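Local coordinates for protein putative prolyl-tRNA synthetase (Leishmania major, PDB 5XIL) that probably joins L-proline to its cognate tRNA at the expense of ATP, yielding prolyl-tRNA(Pro), AMP and diphosphate for protein synthesis, at residues A385-P388 against A389-A393. Sequence-based numbering, arbitrary orientation.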
loop_
_atom_site.group_PDB
_atom_site.type_symbol
_atom_site.label_atom_id
_atom_site.label_comp_id
_atom_site.label_asym_id
_atom_site.label_seq_id
_atom_site.Cartn_x
_atom_site.Cartn_y
_atom_site.Cartn_z
ATOM N N ALA A 385 -28.297 19.111 -9.696
ATOM C CA ALA A 385 -27.880 17.755 -10.043
ATOM C C ALA A 385 -26.469 17.664 -10.706
ATOM O O ALA A 385 -25.844 16.608 -10.702
ATOM C CB ALA A 385 -28.910 17.095 -10.969
ATOM N N GLN A 386 -26.053 18.742 -11.316
ATOM C CA GLN A 386 -24.804 18.771 -12.077
ATOM C C GLN A 386 -23.616 19.222 -11.237
ATOM O O GLN A 386 -22.471 19.196 -11.735
ATOM C CB GLN A 386 -24.907 19.739 -13.238
ATOM C CG GLN A 386 -25.592 19.151 -14.436
ATOM C CD GLN A 386 -27.095 19.069 -14.228
ATOM O OE1 GLN A 386 -27.739 20.061 -13.842
ATOM N NE2 GLN A 386 -27.655 17.911 -14.489
ATOM N N THR A 387 -23.877 19.622 -9.992
ATOM C CA THR A 387 -22.819 20.227 -9.175
ATOM C C THR A 387 -21.561 19.271 -8.991
ATOM O O THR A 387 -20.427 19.729 -9.161
ATOM C CB THR A 387 -23.333 20.692 -7.808
ATOM O OG1 THR A 387 -24.486 21.544 -7.965
ATOM C CG2 THR A 387 -22.228 21.435 -7.014
ATOM N N PRO A 388 -21.770 18.021 -8.591
ATOM C CA PRO A 388 -20.582 17.179 -8.431
ATOM C C PRO A 388 -19.717 17.041 -9.703
ATOM O O PRO A 388 -18.466 17.143 -9.628
ATOM C CB PRO A 388 -21.146 15.860 -7.896
ATOM C CG PRO A 388 -22.519 16.203 -7.357
ATOM C CD PRO A 388 -22.995 17.303 -8.228
ATOM N N ALA A 389 -20.325 16.869 -10.873
ATOM C CA ALA A 389 -19.548 16.800 -12.078
ATOM C C ALA A 389 -18.896 18.119 -12.364
ATOM O O ALA A 389 -17.784 18.148 -12.900
ATOM C CB ALA A 389 -20.387 16.335 -13.303
ATOM N N ALA A 390 -19.606 19.222 -12.134
ATOM C CA ALA A 390 -19.056 20.520 -12.420
ATOM C C ALA A 390 -17.809 20.790 -11.535
ATOM O O ALA A 390 -16.819 21.318 -12.012
ATOM C CB ALA A 390 -20.065 21.608 -12.186
ATOM N N VAL A 391 -17.913 20.432 -10.262
ATOM C CA VAL A 391 -16.812 20.637 -9.323
ATOM C C VAL A 391 -15.656 19.684 -9.702
ATOM O O VAL A 391 -14.503 20.073 -9.643
ATOM C CB VAL A 391 -17.288 20.377 -7.893
ATOM C CG1 VAL A 391 -16.109 20.367 -6.895
ATOM C CG2 VAL A 391 -18.243 21.505 -7.513
ATOM N N ALA A 392 -15.973 18.449 -10.053
ATOM C CA ALA A 392 -14.925 17.531 -10.472
ATOM C C ALA A 392 -14.247 18.069 -11.703
ATOM O O ALA A 392 -12.989 17.945 -11.852
ATOM C CB ALA A 392 -15.488 16.150 -10.721
ATOM N N ALA A 393 -14.996 18.695 -12.617
ATOM C CA ALA A 393 -14.327 19.275 -13.779
ATOM C C ALA A 393 -13.465 20.466 -13.423
ATOM O O ALA A 393 -12.379 20.658 -14.005
ATOM C CB ALA A 393 -15.269 19.619 -14.938
HETATM O O HOH W 1 -23.148 15.813 -11.317
#
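Thr387 and Val391, one helical turn apart, send their side chains out in the same direction, and their CG2 methyls meet at 4.0 Å. The Val391 CG2 also rests on the Thr387 backbone, 3.3 Å from its O. With CG1 anti to the backbone N (chi1 171°), Val391 turns its other methyl back towards the threonine. Three i to i+4 bonds carry the main chain: Ala390 N donates to Gln386 O at 2.9 Å, Val391 N to Thr387 O at 2.8 Å, and Ala392 N to Pro388 O at 2.8 Å. Pro388 suits this first turn, where its missing N-H costs no helical bond and its ring restrains phi. A water, accepting from Ala389 N at 3.0 Å and donating to Ala385 O, bridges the i to i+4 pair just before the direct bonds begin. The helix that begins around here runs on to residue 412 and follows strand 378-382 of the anticodon-binding domain. The alanines, small and good helix formers, suit its exposed or partly exposed faces. Farther out, Leu323 of helix 306-325 packs on both Thr387 and Val391. Threonine serves both needs: its methyl joins this packing, while OG1 hydrogen-bonds Ala382 O and Asp384 N, tying the first turn to the end of that strand and the link after it.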